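Local coordinates for probable conserved lipoprotein LpqI (Mycobacterium tuberculosis H37Rv, PDB 6GFV), which cleaves terminal beta-1,4-linked N-acetylglucosamine from peptidoglycan fragments as a family 3 glycoside hydrolase, a step in mycobacterial cell-wall recycling, at residues Gly11-Leu16 with Ala325-Val330; Val79-Glu82 with Arg88-Ser91; Pro260-Val265 with Val330-Thr335. All coordinates share one frame; numbering follows the deposited sequence.

Contact 1 of 3, residues Gly11-Leu16 with Ala325-Val330; sequences GIPALL and AVDRSV
The side chains of Pro13 and Val330 lie alongside each other, running antiparallel, where the N-terminal segment of this family 3 TIM-barrel hydrolase packs on helix 323-337, near the C-terminal end of the chain. The CG corner of the proline ring meets one methyl of the valine, Pro13 CG lying 4.1 Å from Val330 CG1. That branch lies anti to the backbone N (chi1 169°), which turns it toward Gly11-Leu16, and it also receives Ile12. Ile12 lies roughly perpendicular to Val330, and its methyl CG2 does the touching while the CG1 arm runs off to Ala334, further along the same helix. A beta-branched residue suits both places, since a methyl close to the backbone reaches the neighbour with little freedom to move. Residues 12-15 have helical backbone angles, and proline fits at the start of such a turn, where its missing N-H costs little. One turn back from Val330, Asp327 reaches beside Pro13 by its carboxylate, whose charge is engaged by Lys21 of helix 18-23 in a salt bridge. The two segments meet by packing, without polar bonds between them; even the acid touches aliphatic carbon: Asp327 OD1 stands 3.9 Å from Pro13 CB.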
loop_
_atom_site.group_PDB
_atom_site.type_symbol
_atom_site.label_atom_id
_atom_site.label_comp_id
_atom_site.label_asym_id
_atom_site.label_seq_id
_atom_site.Cartn_x
_atom_site.Cartn_y
_atom_site.Cartn_z
ATOM N N GLY A 11 20.155 10.920 0.178
ATOM C CA GLY A 11 20.793 11.635 1.259
ATOM C C GLY A 11 19.872 11.945 2.409
ATOM O O GLY A 11 20.313 12.329 3.477
ATOM N N ILE A 12 18.579 11.763 2.188
ATOM C CA ILE A 12 17.587 12.074 3.206
ATOM C C ILE A 12 17.866 11.437 4.581
ATOM O O ILE A 12 17.656 12.098 5.593
ATOM C CB ILE A 12 16.182 11.681 2.723
ATOM C CG1 ILE A 12 15.739 12.619 1.607
ATOM C CG2 ILE A 12 15.174 11.743 3.854
ATOM C CD1 ILE A 12 15.445 14.021 2.084
ATOM N N PRO A 13 18.355 10.175 4.631
ATOM C CA PRO A 13 18.678 9.605 5.947
ATOM C C PRO A 13 19.653 10.409 6.802
ATOM O O PRO A 13 19.488 10.399 8.019
ATOM C CB PRO A 13 19.288 8.257 5.594
ATOM C CG PRO A 13 18.585 7.865 4.354
ATOM C CD PRO A 13 18.370 9.131 3.586
ATOM N N ALA A 14 20.632 11.080 6.196
ATOM C CA ALA A 14 21.606 11.862 6.957
ATOM C C ALA A 14 20.948 12.984 7.755
ATOM O O ALA A 14 21.506 13.448 8.738
ATOM C CB ALA A 14 22.674 12.441 6.034
ATOM N N LEU A 15 19.761 13.408 7.327
ATOM C CA LEU A 15 19.043 14.499 7.974
ATOM C C LEU A 15 18.272 14.103 9.222
ATOM O O LEU A 15 17.887 14.964 9.997
ATOM C CB LEU A 15 18.052 15.126 6.998
ATOM C CG LEU A 15 18.574 15.514 5.630
ATOM C CD1 LEU A 15 17.415 16.072 4.842
ATOM C CD2 LEU A 15 19.695 16.534 5.759
ATOM N N LEU A 16 18.019 12.814 9.413
ATOM C CA LEU A 16 17.048 12.412 10.422
ATOM C C LEU A 16 17.619 11.632 11.607
ATOM O O LEU A 16 18.597 10.896 11.470
ATOM C CB LEU A 16 15.948 11.582 9.759
ATOM C CG LEU A 16 15.174 12.248 8.623
ATOM C CD1 LEU A 16 14.178 11.270 8.047
ATOM C CD2 LEU A 16 14.459 13.482 9.137
ATOM N N ALA A 325 18.853 -1.505 6.766
ATOM C CA ALA A 325 17.532 -1.867 6.283
ATOM C C ALA A 325 16.543 -0.692 6.401
ATOM O O ALA A 325 15.749 -0.447 5.497
ATOM C CB ALA A 325 17.018 -3.082 7.029
ATOM N N VAL A 326 16.592 0.012 7.523
ATOM C CA VAL A 326 15.816 1.233 7.718
ATOM C C VAL A 326 16.197 2.337 6.719
ATOM O O VAL A 326 15.331 2.955 6.109
ATOM C CB VAL A 326 15.986 1.760 9.154
ATOM C CG1 VAL A 326 15.300 3.103 9.331
ATOM C CG2 VAL A 326 15.435 0.754 10.144
ATOM N N ASP A 327 17.490 2.571 6.540
ATOM C CA ASP A 327 17.940 3.600 5.610
ATOM C C ASP A 327 17.485 3.325 4.175
ATOM O O ASP A 327 17.078 4.244 3.472
ATOM C CB ASP A 327 19.464 3.737 5.636
ATOM C CG ASP A 327 19.977 4.419 6.886
ATOM O OD1 ASP A 327 19.167 4.962 7.664
ATOM O OD2 ASP A 327 21.209 4.414 7.085
ATOM N N ARG A 328 17.568 2.067 3.746
ATOM C CA ARG A 328 17.191 1.684 2.392
ATOM C C ARG A 328 15.709 1.963 2.118
ATOM O O ARG A 328 15.345 2.415 1.048
ATOM C CB ARG A 328 17.492 0.202 2.152
ATOM C CG ARG A 328 17.692 -0.166 0.698
ATOM C CD ARG A 328 18.152 -1.627 0.525
ATOM N NE ARG A 328 19.342 -1.970 1.305
ATOM C CZ ARG A 328 19.365 -2.869 2.288
ATOM N NH1 ARG A 328 18.268 -3.537 2.619
ATOM N NH2 ARG A 328 20.490 -3.111 2.941
ATOM N N SER A 329 14.869 1.669 3.097
ATOM C CA SER A 329 13.447 1.946 2.985
ATOM C C SER A 329 13.145 3.445 3.050
ATOM O O SER A 329 12.253 3.914 2.358
ATOM C CB SER A 329 12.676 1.206 4.069
ATOM O OG SER A 329 12.604 -0.172 3.776
ATOM N N VAL A 330 13.878 4.193 3.870
ATOM C CA VAL A 330 13.685 5.641 3.914
ATOM C C VAL A 330 13.982 6.287 2.559
ATOM O O VAL A 330 13.307 7.232 2.154
ATOM C CB VAL A 330 14.551 6.328 5.007
ATOM C CG1 VAL A 330 14.523 7.848 4.840
ATOM C CG2 VAL A 330 14.058 5.945 6.398
#

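Contact 2 of 3, residues Val79-Glu82 with Arg88-Ser91; sequences VDEE and RLRS
Glu81 OE2 accepts the backbone N-H of Leu89 at 2.8 Å from N, using the lone pair that faces away from its other oxygen, and is gripped a second time by the hydroxyl of Ser87. The N-H of Leu89 comes in somewhat bent, at 148°. A glutamate fits here because its chain, folded at chi2 (-63°), is long enough to bring the carboxylate round to the loop that follows the hairpin of strands 76-83 and 86-87. Beside it, Arg88 N makes a weak but nearly straight bond of 3.4 Å to Asp80 O. Next to these polar links is an apolar patch: the CG2 methyl of Val79 presses on the aliphatic root of Arg88, 3.7 Å from its CB, the one side chain lying athwart the other, and also packs against Leu89 CG at 4.1 Å. Past CG the arginine chain bends off to the guanidinium, whose NE bonds to Gly51 O. Asp80 and Arg88 probably bind substrate, as in related enzymes. With OE1 of Glu81 in a salt bridge to Arg119, this buried carboxylate is probably kept ionised, and its hold on the loop backbone is consistent with a second-shell role in positioning Arg88.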
loop_
_atom_site.group_PDB
_atom_site.type_symbol
_atom_site.label_atom_id
_atom_site.label_comp_id
_atom_site.label_asym_id
_atom_site.label_seq_id
_atom_site.Cartn_x
_atom_site.Cartn_y
_atom_site.Cartn_z
ATOM N N VAL A 79 -5.670 6.087 0.506
ATOM C CA VAL A 79 -7.096 5.744 0.548
ATOM C C VAL A 79 -7.356 4.465 -0.253
ATOM O O VAL A 79 -6.621 4.159 -1.191
ATOM C CB VAL A 79 -7.955 6.914 -0.018
ATOM C CG1 VAL A 79 -7.618 7.160 -1.473
ATOM C CG2 VAL A 79 -9.476 6.689 0.181
ATOM N N ASP A 80 -8.412 3.737 0.108
ATOM C CA ASP A 80 -8.917 2.611 -0.678
ATOM C C ASP A 80 -9.936 3.037 -1.721
ATOM O O ASP A 80 -11.118 3.134 -1.416
ATOM C CB ASP A 80 -9.575 1.567 0.229
ATOM C CG ASP A 80 -8.574 0.782 1.058
ATOM O OD1 ASP A 80 -7.478 0.480 0.560
ATOM O OD2 ASP A 80 -8.886 0.478 2.222
ATOM N N GLU A 81 -9.507 3.260 -2.953
ATOM C CA GLU A 81 -10.453 3.675 -3.983
ATOM C C GLU A 81 -10.379 2.812 -5.235
ATOM O O GLU A 81 -9.689 3.147 -6.198
ATOM C CB GLU A 81 -10.229 5.147 -4.357
ATOM C CG GLU A 81 -11.304 6.075 -3.812
ATOM C CD GLU A 81 -12.692 5.780 -4.368
ATOM O OE1 GLU A 81 -12.794 5.190 -5.465
ATOM O OE2 GLU A 81 -13.691 6.140 -3.707
ATOM N N GLU A 82 -11.101 1.697 -5.205
ATOM C CA GLU A 82 -11.129 0.753 -6.310
ATOM C C GLU A 82 -12.333 1.005 -7.209
ATOM O O GLU A 82 -12.309 0.674 -8.395
ATOM C CB GLU A 82 -11.179 -0.696 -5.803
ATOM C CG GLU A 82 -10.166 -1.046 -4.712
ATOM C CD GLU A 82 -10.379 -2.426 -4.148
ATOM O OE1 GLU A 82 -11.089 -3.235 -4.778
ATOM O OE2 GLU A 82 -9.854 -2.690 -3.058
ATOM N N ARG A 88 -14.196 4.529 -0.916
ATOM C CA ARG A 88 -14.284 5.436 0.236
ATOM C C ARG A 88 -14.768 6.854 -0.102
ATOM O O ARG A 88 -15.505 7.466 0.669
ATOM C CB ARG A 88 -12.929 5.534 0.937
ATOM C CG ARG A 88 -12.975 6.337 2.224
ATOM C CD ARG A 88 -13.857 5.635 3.236
ATOM N NE ARG A 88 -14.205 6.430 4.411
ATOM C CZ ARG A 88 -15.329 7.134 4.526
ATOM N NH1 ARG A 88 -16.198 7.169 3.524
ATOM N NH2 ARG A 88 -15.574 7.809 5.640
ATOM N N LEU A 89 -14.372 7.362 -1.262
ATOM C CA LEU A 89 -14.634 8.753 -1.619
ATOM C C LEU A 89 -15.806 8.907 -2.583
ATOM O O LEU A 89 -15.913 9.911 -3.287
ATOM C CB LEU A 89 -13.376 9.381 -2.230
ATOM C CG LEU A 89 -12.102 9.364 -1.376
ATOM C CD1 LEU A 89 -10.928 10.037 -2.105
ATOM C CD2 LEU A 89 -12.345 10.017 -0.015
ATOM N N ARG A 90 -16.677 7.906 -2.625
ATOM C CA ARG A 90 -17.830 7.937 -3.527
ATOM C C ARG A 90 -18.656 9.228 -3.394
ATOM O O ARG A 90 -19.186 9.737 -4.377
ATOM C CB ARG A 90 -18.719 6.710 -3.290
ATOM C CG ARG A 90 -19.227 6.547 -1.873
ATOM C CD ARG A 90 -19.979 5.232 -1.710
ATOM N NE ARG A 90 -20.508 5.060 -0.363
ATOM C CZ ARG A 90 -19.779 4.714 0.695
ATOM N NH1 ARG A 90 -18.471 4.500 0.579
ATOM N NH2 ARG A 90 -20.357 4.587 1.881
ATOM N N SER A 91 -18.744 9.763 -2.186
ATOM C CA SER A 91 -19.568 10.947 -1.947
ATOM C C SER A 91 -18.964 12.196 -2.583
ATOM O O SER A 91 -19.649 13.200 -2.759
ATOM C CB SER A 91 -19.749 11.175 -0.450
ATOM O OG SER A 91 -18.557 11.684 0.124
#

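Contact 3 of 3, residues Pro260-Val265 with Val330-Thr335; sequences PFDGPV and VVRVAT
Asp262 turns its carboxylate toward helix 323-337, CG opposite the backbone N about the CA-CB bond (chi1 -164°), while Arg332 runs out to meet it on a chain extended from CG to NE. The side chains cross at about a right angle, and the guanidinium presents its NE side. A single carboxylate oxygen takes both donors: Asp262 OD1 lies 3.2 Å from Arg332 NE and 3.1 Å from Arg332 NH2, close to the guanidinium plane for both. The carboxylate is not coplanar with its partner, since the two planes stand 79° apart; NE meets OD1 from well above the carboxylate plane, whereas NH2 comes nearly along the C-O axis. This is a side-on salt bridge to a single atom rather than the paired, two-oxygen kind. Asp262 O adds a weak, bent bond to the same NE at 3.3 Å, so backbone and side chain of one aspartate share that N-H. The methylene before it packs on the loop as well, Arg332 CD lying 3.5 Å from Gly263 O. Arginine suits the place because its several donors can serve different acids: NH1 turns to Asp295, in a second salt bridge. Asp295 also accepts the backbone N-H of Val265, and Arg251 of helix 244-252 bonds to the carbonyls of Phe261 and Gly263. The loop entering barrel strand 265-267 is thus held between helix 244-252 and helix 323-337, at the surface of the TIM barrel.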
loop_
_atom_site.group_PDB
_atom_site.type_symbol
_atom_site.label_atom_id
_atom_site.label_comp_id
_atom_site.label_asym_id
_atom_site.label_seq_id
_atom_site.Cartn_x
_atom_site.Cartn_y
_atom_site.Cartn_z
ATOM N N PRO A 260 13.660 -7.284 -11.684
ATOM C CA PRO A 260 13.629 -6.987 -10.243
ATOM C C PRO A 260 12.739 -5.779 -9.923
ATOM O O PRO A 260 12.525 -4.979 -10.824
ATOM C CB PRO A 260 15.092 -6.682 -9.911
ATOM C CG PRO A 260 15.877 -7.111 -11.085
ATOM C CD PRO A 260 14.983 -7.038 -12.270
ATOM N N PHE A 261 12.243 -5.661 -8.688
ATOM C CA PHE A 261 11.414 -4.514 -8.284
ATOM C C PHE A 261 12.031 -3.746 -7.126
ATOM O O PHE A 261 12.219 -4.300 -6.051
ATOM C CB PHE A 261 9.993 -4.956 -7.890
ATOM C CG PHE A 261 9.088 -3.815 -7.497
ATOM C CD1 PHE A 261 8.670 -2.884 -8.433
ATOM C CD2 PHE A 261 8.648 -3.678 -6.189
ATOM C CE1 PHE A 261 7.826 -1.827 -8.060
ATOM C CE2 PHE A 261 7.815 -2.625 -5.815
ATOM C CZ PHE A 261 7.398 -1.714 -6.757
ATOM N N ASP A 262 12.329 -2.471 -7.353
ATOM C CA ASP A 262 12.960 -1.627 -6.344
ATOM C C ASP A 262 12.058 -0.460 -5.892
ATOM O O ASP A 262 12.522 0.471 -5.251
ATOM C CB ASP A 262 14.292 -1.085 -6.879
ATOM C CG ASP A 262 15.186 -0.526 -5.781
ATOM O OD1 ASP A 262 15.318 -1.168 -4.730
ATOM O OD2 ASP A 262 15.750 0.565 -5.962
ATOM N N GLY A 263 10.779 -0.509 -6.258
ATOM C CA GLY A 263 9.803 0.467 -5.809
ATOM C C GLY A 263 9.323 0.231 -4.386
ATOM O O GLY A 263 9.822 -0.671 -3.718
ATOM N N PRO A 264 8.352 1.048 -3.907
ATOM C CA PRO A 264 7.839 0.942 -2.534
ATOM C C PRO A 264 6.918 -0.274 -2.323
ATOM O O PRO A 264 6.008 -0.513 -3.113
ATOM C CB PRO A 264 7.059 2.261 -2.350
ATOM C CG PRO A 264 6.533 2.542 -3.734
ATOM C CD PRO A 264 7.606 2.053 -4.693
ATOM N N VAL A 265 7.168 -1.013 -1.248
ATOM C CA VAL A 265 6.388 -2.185 -0.868
ATOM C C VAL A 265 5.590 -1.945 0.427
ATOM O O VAL A 265 6.158 -1.559 1.448
ATOM C CB VAL A 265 7.291 -3.429 -0.666
ATOM C CG1 VAL A 265 6.470 -4.592 -0.174
ATOM C CG2 VAL A 265 7.998 -3.790 -1.958
ATOM N N VAL A 330 13.878 4.193 3.870
ATOM C CA VAL A 330 13.685 5.641 3.914
ATOM C C VAL A 330 13.982 6.287 2.559
ATOM O O VAL A 330 13.307 7.232 2.154
ATOM C CB VAL A 330 14.551 6.328 5.007
ATOM C CG1 VAL A 330 14.523 7.848 4.840
ATOM C CG2 VAL A 330 14.058 5.945 6.398
ATOM N N VAL A 331 14.964 5.752 1.843
ATOM C CA VAL A 331 15.309 6.272 0.521
ATOM C C VAL A 331 14.203 5.973 -0.482
ATOM O O VAL A 331 13.872 6.804 -1.318
ATOM C CB VAL A 331 16.661 5.691 0.010
ATOM C CG1 VAL A 331 16.919 6.093 -1.438
ATOM C CG2 VAL A 331 17.804 6.145 0.910
ATOM N N ARG A 332 13.616 4.791 -0.374
ATOM C CA ARG A 332 12.519 4.412 -1.251
ATOM C C ARG A 332 11.298 5.296 -1.027
ATOM O O ARG A 332 10.606 5.661 -1.970
ATOM C CB ARG A 332 12.151 2.940 -1.042
ATOM C CG ARG A 332 13.125 1.984 -1.662
ATOM C CD ARG A 332 12.520 0.615 -1.824
ATOM N NE ARG A 332 13.524 -0.368 -2.210
ATOM C CZ ARG A 332 14.123 -1.191 -1.357
ATOM N NH1 ARG A 332 13.806 -1.160 -0.078
ATOM N NH2 ARG A 332 15.021 -2.062 -1.787
ATOM N N VAL A 333 11.041 5.665 0.221
ATOM C CA VAL A 333 9.847 6.444 0.473
ATOM C C VAL A 333 10.084 7.905 0.055
ATOM O O VAL A 333 9.184 8.541 -0.481
ATOM C CB VAL A 333 9.372 6.314 1.947
ATOM C CG1 VAL A 333 9.149 4.850 2.290
ATOM C CG2 VAL A 333 10.341 6.911 2.902
ATOM N N ALA A 334 11.306 8.411 0.214
ATOM C CA ALA A 334 11.610 9.749 -0.289
ATOM C C ALA A 334 11.378 9.830 -1.801
ATOM O O ALA A 334 10.803 10.799 -2.296
ATOM C CB ALA A 334 13.047 10.147 0.057
ATOM N N THR A 335 11.825 8.806 -2.516
ATOM C CA THR A 335 11.705 8.724 -3.964
ATOM C C THR A 335 10.235 8.692 -4.352
ATOM O O THR A 335 9.817 9.353 -5.289
ATOM C CB THR A 335 12.431 7.447 -4.540
ATOM O OG1 THR A 335 13.820 7.467 -4.206
ATOM C CG2 THR A 335 12.294 7.366 -6.036
#

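Contacts 1 and 3 use adjoining parts of helix 323-337 and share Val330, and they touch directly where Pro13 and Ile12 pack on Val331 and Ala334. Their chemistry nevertheless differs: contact 1 is a partly buried apolar seam with the N-terminal segment, contact 3 a surface ion pair with the loop leading into strand 265-267. Contact 2, partly buried too, lies on the opposite side of the chain's centre, its centre 31 Å from that of contact 1 and 25 Å from that of contact 3. It joins near neighbours in sequence, mixes polar and apolar links, and alone includes residues assigned to substrate binding by similarity.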